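Local coordinates for protein type III Pentaketide Synthase (PDB 3EUO) that probably builds pentaketides by successive acyl transfer, as a fungal type III polyketide synthase of the chalcone and stilbene synthase family, at residues Y12-D23 with N43-I54; D292-A300 with N329-L339. All coordinates share one frame; numbering follows the deposited sequence.

Interaction 1 of 2, residues Y12-D23 with N43-I54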
loop_
_atom_site.group_PDB
_atom_site.type_symbol
_atom_site.label_atom_id
_atom_site.label_comp_id
_atom_site.label_asym_id
_atom_site.label_seq_id
_atom_site.Cartn_x
_atom_site.Cartn_y
_atom_site.Cartn_z
ATOM N N TYR A 12 -18.914 -9.565 -8.798
ATOM C CA TYR A 12 -19.352 -8.327 -9.412
ATOM C C TYR A 12 -20.560 -7.802 -8.642
ATOM O O TYR A 12 -21.298 -8.589 -8.036
ATOM C CB TYR A 12 -19.699 -8.557 -10.891
ATOM C CG TYR A 12 -18.488 -8.689 -11.796
ATOM C CD1 TYR A 12 -17.771 -7.562 -12.204
ATOM C CD2 TYR A 12 -18.062 -9.945 -12.256
ATOM C CE1 TYR A 12 -16.651 -7.678 -13.050
ATOM C CE2 TYR A 12 -16.951 -10.068 -13.098
ATOM C CZ TYR A 12 -16.247 -8.934 -13.488
ATOM O OH TYR A 12 -15.141 -9.051 -14.317
ATOM N N PRO A 13 -20.760 -6.473 -8.639
ATOM C CA PRO A 13 -21.946 -5.880 -8.022
ATOM C C PRO A 13 -23.230 -6.189 -8.809
ATOM O O PRO A 13 -23.152 -6.793 -9.887
ATOM C CB PRO A 13 -21.630 -4.382 -8.025
ATOM C CG PRO A 13 -20.644 -4.207 -9.132
ATOM C CD PRO A 13 -19.854 -5.452 -9.198
ATOM N N PRO A 14 -24.401 -5.796 -8.266
ATOM C CA PRO A 14 -25.712 -6.159 -8.828
ATOM C C PRO A 14 -26.039 -5.590 -10.209
ATOM O O PRO A 14 -26.825 -6.200 -10.941
ATOM C CB PRO A 14 -26.702 -5.571 -7.814
ATOM C CG PRO A 14 -25.919 -5.369 -6.563
ATOM C CD PRO A 14 -24.553 -4.997 -7.037
ATOM N N TYR A 15 -25.469 -4.436 -10.555
ATOM C CA TYR A 15 -25.924 -3.680 -11.725
ATOM C C TYR A 15 -25.007 -3.830 -12.936
ATOM O O TYR A 15 -23.789 -3.979 -12.799
ATOM C CB TYR A 15 -26.131 -2.199 -11.378
ATOM C CG TYR A 15 -27.127 -1.967 -10.263
ATOM C CD1 TYR A 15 -28.475 -1.721 -10.544
ATOM C CD2 TYR A 15 -26.727 -2.002 -8.925
ATOM C CE1 TYR A 15 -29.393 -1.510 -9.518
ATOM C CE2 TYR A 15 -27.643 -1.793 -7.890
ATOM C CZ TYR A 15 -28.970 -1.545 -8.198
ATOM O OH TYR A 15 -29.875 -1.338 -7.176
ATOM N N SER A 16 -25.616 -3.791 -14.118
ATOM C CA SER A 16 -24.884 -3.870 -15.377
ATOM C C SER A 16 -25.367 -2.741 -16.265
ATOM O O SER A 16 -26.547 -2.689 -16.632
ATOM C CB SER A 16 -25.107 -5.224 -16.055
ATOM O OG SER A 16 -24.405 -6.261 -15.383
ATOM N N LEU A 17 -24.455 -1.831 -16.591
ATOM C CA LEU A 17 -24.796 -0.598 -17.288
ATOM C C LEU A 17 -24.384 -0.614 -18.746
ATOM O O LEU A 17 -23.212 -0.825 -19.070
ATOM C CB LEU A 17 -24.144 0.598 -16.602
ATOM C CG LEU A 17 -24.338 0.752 -15.089
ATOM C CD1 LEU A 17 -23.499 1.924 -14.578
ATOM C CD2 LEU A 17 -25.808 0.932 -14.727
ATOM N N GLY A 18 -25.359 -0.356 -19.611
ATOM C CA GLY A 18 -25.112 -0.183 -21.035
ATOM C C GLY A 18 -24.528 1.196 -21.282
ATOM O O GLY A 18 -24.443 2.007 -20.354
ATOM N N PRO A 19 -24.112 1.471 -22.529
ATOM C CA PRO A 19 -23.507 2.760 -22.862
ATOM C C PRO A 19 -24.421 3.954 -22.615
ATOM O O PRO A 19 -23.920 5.073 -22.493
ATOM C CB PRO A 19 -23.193 2.637 -24.361
ATOM C CG PRO A 19 -24.034 1.517 -24.847
ATOM C CD PRO A 19 -24.163 0.573 -23.697
ATOM N N ASP A 20 -25.735 3.718 -22.526
ATOM C CA ASP A 20 -26.699 4.799 -22.286
ATOM C C ASP A 20 -26.653 5.379 -20.866
ATOM O O ASP A 20 -27.157 6.475 -20.640
ATOM C CB ASP A 20 -28.134 4.385 -22.661
ATOM C CG ASP A 20 -28.716 3.319 -21.734
ATOM O OD1 ASP A 20 -27.979 2.403 -21.306
ATOM O OD2 ASP A 20 -29.935 3.388 -21.451
ATOM N N ALA A 21 -26.046 4.655 -19.925
ATOM C CA ALA A 21 -25.946 5.116 -18.537
ATOM C C ALA A 21 -25.247 6.476 -18.428
ATOM O O ALA A 21 -25.763 7.404 -17.798
ATOM C CB ALA A 21 -25.223 4.080 -17.673
ATOM N N ILE A 22 -24.074 6.599 -19.047
ATOM C CA ILE A 22 -23.357 7.871 -18.984
ATOM C C ILE A 22 -24.025 8.944 -19.853
ATOM O O ILE A 22 -23.909 10.128 -19.548
ATOM C CB ILE A 22 -21.830 7.763 -19.262
ATOM C CG1 ILE A 22 -21.546 7.346 -20.705
ATOM C CG2 ILE A 22 -21.142 6.828 -18.246
ATOM C CD1 ILE A 22 -20.091 7.599 -21.114
ATOM N N ASP A 23 -24.733 8.526 -20.909
ATOM C CA ASP A 23 -25.592 9.441 -21.684
ATOM C C ASP A 23 -26.616 10.095 -20.754
ATOM O O ASP A 23 -26.774 11.321 -20.751
ATOM C CB ASP A 23 -26.323 8.709 -22.816
ATOM C CG ASP A 23 -25.407 8.332 -23.975
ATOM O OD1 ASP A 23 -24.227 8.737 -23.974
ATOM O OD2 ASP A 23 -25.879 7.625 -24.893
ATOM N N ASN A 43 -17.432 6.442 -26.153
ATOM C CA ASN A 43 -18.153 5.477 -25.331
ATOM C C ASN A 43 -18.756 4.328 -26.131
ATOM O O ASN A 43 -18.915 3.222 -25.613
ATOM C CB ASN A 43 -19.260 6.191 -24.553
ATOM C CG ASN A 43 -19.978 5.276 -23.580
ATOM O OD1 ASN A 43 -19.357 4.490 -22.875
ATOM N ND2 ASN A 43 -21.300 5.392 -23.529
ATOM N N ARG A 44 -19.089 4.589 -27.390
ATOM C CA ARG A 44 -19.687 3.560 -28.225
ATOM C C ARG A 44 -18.698 2.874 -29.177
ATOM O O ARG A 44 -19.080 1.983 -29.936
ATOM C CB ARG A 44 -20.923 4.122 -28.945
ATOM C CG ARG A 44 -22.088 4.276 -27.973
ATOM C CD ARG A 44 -23.170 5.202 -28.444
ATOM N NE ARG A 44 -24.112 5.445 -27.353
ATOM C CZ ARG A 44 -25.185 4.704 -27.096
ATOM N NH1 ARG A 44 -25.491 3.658 -27.861
ATOM N NH2 ARG A 44 -25.966 5.017 -26.073
ATOM N N TYR A 45 -17.433 3.284 -29.112
ATOM C CA TYR A 45 -16.372 2.724 -29.950
ATOM C C TYR A 45 -15.535 1.692 -29.190
ATOM O O TYR A 45 -14.598 1.113 -29.751
ATOM C CB TYR A 45 -15.404 3.820 -30.444
ATOM C CG TYR A 45 -15.986 5.021 -31.147
ATOM C CD1 TYR A 45 -17.161 4.934 -31.893
ATOM C CD2 TYR A 45 -15.314 6.246 -31.108
ATOM C CE1 TYR A 45 -17.676 6.053 -32.560
ATOM C CE2 TYR A 45 -15.821 7.367 -31.757
ATOM C CZ TYR A 45 -16.999 7.264 -32.484
ATOM O OH TYR A 45 -17.494 8.370 -33.141
ATOM N N THR A 46 -15.849 1.477 -27.914
ATOM C CA THR A 46 -14.983 0.675 -27.035
ATOM C C THR A 46 -15.102 -0.832 -27.231
ATOM O O THR A 46 -14.144 -1.567 -26.963
ATOM C CB THR A 46 -15.283 0.917 -25.550
ATOM O OG1 THR A 46 -16.646 0.558 -25.288
ATOM C CG2 THR A 46 -15.022 2.372 -25.153
ATOM N N GLY A 47 -16.276 -1.290 -27.656
ATOM C CA GLY A 47 -16.571 -2.725 -27.720
ATOM C C GLY A 47 -17.067 -3.299 -26.395
ATOM O O GLY A 47 -17.230 -4.524 -26.259
ATOM N N ILE A 48 -17.306 -2.423 -25.418
ATOM C CA ILE A 48 -17.855 -2.842 -24.125
ATOM C C ILE A 48 -19.366 -2.807 -24.199
ATOM O O ILE A 48 -19.967 -1.748 -24.400
ATOM C CB ILE A 48 -17.382 -1.947 -22.951
ATOM C CG1 ILE A 48 -15.852 -1.932 -22.857
ATOM C CG2 ILE A 48 -17.997 -2.435 -21.632
ATOM C CD1 ILE A 48 -15.280 -0.904 -21.860
ATOM N N ASP A 49 -19.975 -3.972 -24.039
ATOM C CA ASP A 49 -21.421 -4.093 -24.054
ATOM C C ASP A 49 -22.048 -3.565 -22.754
ATOM O O ASP A 49 -23.047 -2.838 -22.779
ATOM C CB ASP A 49 -21.804 -5.563 -24.277
ATOM C CG ASP A 49 -23.274 -5.747 -24.589
ATOM O OD1 ASP A 49 -23.803 -5.005 -25.451
ATOM O OD2 ASP A 49 -23.893 -6.649 -23.982
ATOM N N GLN A 50 -21.465 -3.952 -21.623
ATOM C CA GLN A 50 -21.980 -3.596 -20.303
ATOM C C GLN A 50 -20.849 -3.438 -19.306
ATOM O O GLN A 50 -19.864 -4.168 -19.369
ATOM C CB GLN A 50 -22.935 -4.671 -19.787
ATOM C CG GLN A 50 -24.280 -4.701 -20.494
ATOM C CD GLN A 50 -25.313 -5.478 -19.725
ATOM O OE1 GLN A 50 -25.088 -6.631 -19.339
ATOM N NE2 GLN A 50 -26.464 -4.855 -19.494
ATOM N N ARG A 51 -21.004 -2.479 -18.395
ATOM C CA ARG A 51 -20.055 -2.286 -17.298
ATOM C C ARG A 51 -20.732 -2.614 -15.971
ATOM O O ARG A 51 -21.863 -2.205 -15.718
ATOM C CB ARG A 51 -19.523 -0.853 -17.258
ATOM C CG ARG A 51 -18.658 -0.433 -18.440
ATOM C CD ARG A 51 -18.264 1.053 -18.340
ATOM N NE ARG A 51 -19.437 1.925 -18.269
ATOM C CZ ARG A 51 -19.864 2.551 -17.173
ATOM N NH1 ARG A 51 -19.210 2.430 -16.014
ATOM N NH2 ARG A 51 -20.958 3.305 -17.229
ATOM N N SER A 52 -20.033 -3.357 -15.127
ATOM C CA SER A 52 -20.542 -3.725 -13.815
ATOM C C SER A 52 -20.447 -2.531 -12.872
ATOM O O SER A 52 -19.441 -1.827 -12.873
ATOM C CB SER A 52 -19.742 -4.901 -13.267
ATOM O OG SER A 52 -20.061 -6.089 -13.991
ATOM N N SER A 53 -21.496 -2.310 -12.081
ATOM C CA SER A 53 -21.558 -1.155 -11.177
ATOM C C SER A 53 -22.298 -1.442 -9.878
ATOM O O SER A 53 -23.266 -2.214 -9.848
ATOM C CB SER A 53 -22.210 0.034 -11.883
ATOM O OG SER A 53 -22.276 1.173 -11.046
ATOM N N ILE A 54 -21.840 -0.799 -8.807
ATOM C CA ILE A 54 -22.526 -0.845 -7.513
ATOM C C ILE A 54 -23.915 -0.203 -7.564
ATOM O O ILE A 54 -24.741 -0.436 -6.680
ATOM C CB ILE A 54 -21.699 -0.182 -6.383
ATOM C CG1 ILE A 54 -21.403 1.291 -6.698
ATOM C CG2 ILE A 54 -20.430 -0.970 -6.108
ATOM C CD1 ILE A 54 -22.412 2.273 -6.106
HETATM O O HOH W 1 -22.412 -6.470 -12.317
HETATM O O HOH W 2 -21.912 -5.965 -16.290
HETATM O O HOH W 3 -21.455 0.939 -20.218
HETATM O O HOH W 4 -22.484 3.993 -19.659
HETATM O O HOH W 5 -22.658 7.141 -25.497
#
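Leu17 and Arg51 form one hydrogen-bonded pair of a short antiparallel two-stranded sheet, Tyr15 and Ser53 the other, with Ser16 facing Ser52 in the non-hydrogen-bonded position between them. The bond from Leu17 N to Arg51 O is short, at 2.8 Å, and nearly straight at 173°. Side chains of Tyr15, Leu17, Arg51 and Ser53 share one face of this sheet. Across it Leu17 reaches diagonally, its CD1 lying 3.5 Å from Ser53 CB. Arg51 turns back at chi3 (-58°), which carries its guanidinium toward Ile22 of helix 20-29, NH2 lying 3.7 Å from Ile22 CG2. One water bonds to Arg51 NE and Leu17 O; a second, at the guanidinium edge, joins NH2 to Gly18 O and Ile22 N, while NH1 bonds to Phe201 O. All three nitrogens are engaged. On the Ser16 and Ser52 face, a water links the two hydroxyls, and Ser52 OG also bonds to His327 ND1.

Other contacts lie beyond the strands. Asn43 and Ile22 approach from opposite directions, with Ile22 CD1 3.4 Å from Asn43 CG, while Asn43 ND2 gives Pro19 O a weak hydrogen bond of 2.8 Å. Arg44, extended from CG to NE, sets its guanidinium under Pro19 CB, which stands 3.9 Å above the centre of that plane. Its NH2 meets the syn side of Asp23 OD2 in a salt bridge of 2.9 Å, the two charged planes being 21° apart. A further water ties Asp23 OD1 to Arg44 NE and Asn43 ND2.

Ile22 and Asn43 rest on helix 197-200, Pro13 and Ile54 on helix 70-96, and Tyr12 stacks on His327 of helix 318-327, so these helices flank the contact; backbone bonds of Ser52 with Asp203 and His327 tie in the sheet.

Interaction 2 of 2, residues D292-A300 with N329-L339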
loop_
_atom_site.group_PDB
_atom_site.type_symbol
_atom_site.label_atom_id
_atom_site.label_comp_id
_atom_site.label_asym_id
_atom_site.label_seq_id
_atom_site.Cartn_x
_atom_site.Cartn_y
_atom_site.Cartn_z
ATOM N N ASP A 292 -2.003 -19.958 -23.598
ATOM C CA ASP A 292 -3.196 -19.161 -23.352
ATOM C C ASP A 292 -2.741 -17.871 -22.695
ATOM O O ASP A 292 -1.770 -17.865 -21.951
ATOM C CB ASP A 292 -4.177 -19.909 -22.458
ATOM C CG ASP A 292 -5.114 -20.812 -23.252
ATOM O OD1 ASP A 292 -5.372 -20.514 -24.445
ATOM O OD2 ASP A 292 -5.589 -21.818 -22.681
ATOM N N TRP A 293 -3.445 -16.785 -22.985
ATOM C CA TRP A 293 -3.035 -15.464 -22.548
ATOM C C TRP A 293 -4.126 -14.800 -21.711
ATOM O O TRP A 293 -5.204 -14.463 -22.215
ATOM C CB TRP A 293 -2.678 -14.604 -23.758
ATOM C CG TRP A 293 -1.306 -14.855 -24.308
ATOM C CD1 TRP A 293 -0.903 -15.917 -25.067
ATOM C CD2 TRP A 293 -0.167 -14.006 -24.164
ATOM N NE1 TRP A 293 0.428 -15.787 -25.392
ATOM C CE2 TRP A 293 0.907 -14.626 -24.845
ATOM C CE3 TRP A 293 0.057 -12.786 -23.513
ATOM C CZ2 TRP A 293 2.184 -14.060 -24.902
ATOM C CZ3 TRP A 293 1.326 -12.226 -23.565
ATOM C CH2 TRP A 293 2.372 -12.862 -24.260
ATOM N N ALA A 294 -3.847 -14.647 -20.421
ATOM C CA ALA A 294 -4.744 -13.947 -19.521
ATOM C C ALA A 294 -4.281 -12.488 -19.482
ATOM O O ALA A 294 -3.471 -12.105 -18.633
ATOM C CB ALA A 294 -4.689 -14.573 -18.127
ATOM N N MET A 295 -4.775 -11.687 -20.425
ATOM C CA MET A 295 -4.413 -10.273 -20.497
ATOM C C MET A 295 -5.401 -9.423 -19.716
ATOM O O MET A 295 -6.605 -9.667 -19.773
ATOM C CB MET A 295 -4.407 -9.803 -21.956
ATOM C CG MET A 295 -4.003 -8.341 -22.154
ATOM S SD MET A 295 -2.225 -8.058 -21.982
ATOM C CE MET A 295 -1.631 -9.444 -22.959
ATOM N N HIS A 296 -4.900 -8.422 -18.995
ATOM C CA HIS A 296 -5.788 -7.420 -18.425
ATOM C C HIS A 296 -6.277 -6.536 -19.570
ATOM O O HIS A 296 -5.464 -5.910 -20.260
ATOM C CB HIS A 296 -5.099 -6.555 -17.368
ATOM C CG HIS A 296 -5.969 -5.445 -16.866
ATOM N ND1 HIS A 296 -5.705 -4.114 -17.110
ATOM C CD2 HIS A 296 -7.134 -5.478 -16.178
ATOM C CE1 HIS A 296 -6.659 -3.373 -16.572
ATOM N NE2 HIS A 296 -7.534 -4.177 -15.996
ATOM N N PRO A 297 -7.603 -6.489 -19.781
ATOM C CA PRO A 297 -8.135 -5.742 -20.914
ATOM C C PRO A 297 -8.309 -4.261 -20.569
ATOM O O PRO A 297 -9.435 -3.798 -20.349
ATOM C CB PRO A 297 -9.473 -6.425 -21.171
ATOM C CG PRO A 297 -9.929 -6.884 -19.801
ATOM C CD PRO A 297 -8.670 -7.134 -18.988
ATOM N N GLY A 298 -7.187 -3.543 -20.511
ATOM C CA GLY A 298 -7.176 -2.125 -20.144
ATOM C C GLY A 298 -7.982 -1.267 -21.104
ATOM O O GLY A 298 -8.581 -0.269 -20.699
ATOM N N GLY A 299 -7.988 -1.675 -22.371
ATOM C CA GLY A 299 -8.789 -1.065 -23.440
ATOM C C GLY A 299 -8.770 -2.013 -24.632
ATOM O O GLY A 299 -7.939 -2.924 -24.683
ATOM N N ALA A 300 -9.664 -1.809 -25.600
ATOM C CA ALA A 300 -9.710 -2.692 -26.772
ATOM C C ALA A 300 -8.385 -2.734 -27.531
ATOM O O ALA A 300 -7.989 -3.794 -28.025
ATOM C CB ALA A 300 -10.855 -2.325 -27.702
ATOM N N ASN A 329 -13.587 -2.665 -17.792
ATOM C CA ASN A 329 -12.276 -2.679 -17.143
ATOM C C ASN A 329 -12.442 -2.374 -15.652
ATOM O O ASN A 329 -12.691 -1.231 -15.273
ATOM C CB ASN A 329 -11.363 -1.645 -17.837
ATOM C CG ASN A 329 -10.007 -1.465 -17.157
ATOM O OD1 ASN A 329 -9.738 -2.029 -16.102
ATOM N ND2 ASN A 329 -9.151 -0.646 -17.766
ATOM N N SER A 330 -12.297 -3.401 -14.812
ATOM C CA SER A 330 -12.472 -3.248 -13.362
ATOM C C SER A 330 -11.137 -2.999 -12.657
ATOM O O SER A 330 -10.958 -3.390 -11.501
ATOM C CB SER A 330 -13.173 -4.478 -12.762
ATOM O OG SER A 330 -14.420 -4.718 -13.393
ATOM N N SER A 331 -10.218 -2.335 -13.365
ATOM C CA SER A 331 -8.883 -2.013 -12.852
ATOM C C SER A 331 -8.201 -3.264 -12.261
ATOM O O SER A 331 -8.216 -4.322 -12.896
ATOM C CB SER A 331 -8.959 -0.829 -11.878
ATOM O OG SER A 331 -7.681 -0.468 -11.389
ATOM N N SER A 332 -7.641 -3.170 -11.054
ATOM C CA SER A 332 -6.854 -4.274 -10.486
ATOM C C SER A 332 -7.629 -5.584 -10.279
ATOM O O SER A 332 -7.019 -6.650 -10.173
ATOM C CB SER A 332 -6.217 -3.857 -9.153
ATOM O OG SER A 332 -7.205 -3.736 -8.143
ATOM N N ALA A 333 -8.959 -5.494 -10.211
ATOM C CA ALA A 333 -9.806 -6.669 -9.947
ATOM C C ALA A 333 -10.054 -7.542 -11.183
ATOM O O ALA A 333 -10.523 -8.678 -11.062
ATOM C CB ALA A 333 -11.136 -6.237 -9.321
ATOM N N THR A 334 -9.732 -7.026 -12.366
ATOM C CA THR A 334 -10.104 -7.719 -13.597
ATOM C C THR A 334 -9.281 -8.977 -13.850
ATOM O O THR A 334 -9.813 -9.974 -14.348
ATOM C CB THR A 334 -10.000 -6.812 -14.840
ATOM O OG1 THR A 334 -10.588 -5.540 -14.555
ATOM C CG2 THR A 334 -10.733 -7.443 -16.022
ATOM N N ILE A 335 -7.994 -8.930 -13.523
ATOM C CA ILE A 335 -7.107 -10.034 -13.890
ATOM C C ILE A 335 -7.494 -11.354 -13.224
ATOM O O ILE A 335 -7.467 -12.397 -13.883
ATOM C CB ILE A 335 -5.584 -9.708 -13.739
ATOM C CG1 ILE A 335 -4.713 -10.785 -14.409
ATOM C CG2 ILE A 335 -5.185 -9.536 -12.276
ATOM C CD1 ILE A 335 -5.043 -11.047 -15.879
ATOM N N PHE A 336 -7.869 -11.320 -11.942
ATOM C CA PHE A 336 -8.287 -12.563 -11.279
ATOM C C PHE A 336 -9.628 -13.039 -11.832
ATOM O O PHE A 336 -9.899 -14.243 -11.877
ATOM C CB PHE A 336 -8.344 -12.428 -9.746
ATOM C CG PHE A 336 -7.008 -12.120 -9.085
ATOM C CD1 PHE A 336 -5.800 -12.413 -9.707
ATOM C CD2 PHE A 336 -6.981 -11.566 -7.800
ATOM C CE1 PHE A 336 -4.577 -12.125 -9.085
ATOM C CE2 PHE A 336 -5.774 -11.283 -7.168
ATOM C CZ PHE A 336 -4.568 -11.562 -7.808
ATOM N N SER A 337 -10.457 -12.086 -12.257
ATOM C CA SER A 337 -11.719 -12.385 -12.920
ATOM C C SER A 337 -11.473 -13.123 -14.237
ATOM O O SER A 337 -12.149 -14.113 -14.531
ATOM C CB SER A 337 -12.519 -11.100 -13.156
ATOM O OG SER A 337 -13.794 -11.390 -13.687
ATOM N N VAL A 338 -10.495 -12.640 -15.007
ATOM C CA VAL A 338 -10.020 -13.329 -16.217
ATOM C C VAL A 338 -9.510 -14.758 -15.922
ATOM O O VAL A 338 -9.931 -15.719 -16.577
ATOM C CB VAL A 338 -8.953 -12.485 -16.961
ATOM C CG1 VAL A 338 -8.331 -13.266 -18.120
ATOM C CG2 VAL A 338 -9.568 -11.166 -17.462
ATOM N N LEU A 339 -8.636 -14.903 -14.925
ATOM C CA LEU A 339 -8.119 -16.227 -14.556
ATOM C C LEU A 339 -9.198 -17.201 -14.061
ATOM O O LEU A 339 -9.128 -18.416 -14.336
ATOM C CB LEU A 339 -6.988 -16.111 -13.533
ATOM C CG LEU A 339 -5.676 -15.540 -14.067
ATOM C CD1 LEU A 339 -4.787 -15.202 -12.893
ATOM C CD2 LEU A 339 -4.983 -16.531 -15.004
#
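His296 turns its ring edge to Thr334 and Asn329, and the polar contacts gather here. Its CG is anti to the backbone N (chi1 175°), which sends the ring across the gap until CD2 lies 3.4 Å from Thr334 CB, in the plane of the ring. NE2 gives a weak hydrogen bond of 3.1 Å to Asn329 OD1, the ring and amide planes being 73° apart. The same OD1 takes Ser331 N at 2.8 Å, which makes an Asx turn and fixes the rotation of the amide. Thr334 is held in turn: both its N and OG1 bond to Ser331 O, while its CG2 touches Pro297 CD at 3.6 Å.

Along strand 292-295 the contact is tightly packed as well, but apolar and buried. Ile335 CD1 comes to 3.3 Å from Ala294 O, and Ala294 CB fits among Ile335, Val338 and Leu339, with Leu339 CD2 3.7 Å away. The loose part is at Gly298, which is partly exposed and is joined to the other segment by the weak bond from Asn329 ND2 to Gly298 O, 3.0 Å long with an N-H...O angle of 133°. Losing the Asn329 amide to an alanine would probably leave His296 NE2 and Ser331 N without their shared acceptor and Gly298 O without its donor.

Asn329 ND2 also bonds to OD1 of the sulfinoalanine formed from Cys143. This grouping of oxidised cysteine, histidine and asparagine is consistent with the Cys-His-Asn catalytic triad of the chalcone synthase family. The chemistry implies that each end of the amide serves two partners, its carbonyl probably helping to orient the histidine together with Thr334 and its NH2 facing the cysteine, in a polar cluster beside the apolar packing of Ala294.

In the fold
From the N terminus, strand 4-11 of the large mixed sheet runs into residues 12-23, and the chain then passes through helices 20-29 and 34-42 before 43-54 returns to close interaction 1. Much later, 292-300 begins with 292-295, one of the two edge strands of the same sheet within this chain; helices 300-310 and 318-327 follow, and 329-339 closes interaction 2. The two loops are in series, neither nested nor crossed. Their centres lie about 16 Å apart, yet they meet: Tyr12 OH probably hydrogen-bonds Ser337 OG, and Thr46 packs against Ala300. Helix 318-327, inside the second loop, also touches interaction 1, so N- and C-terminal family regions are joined here.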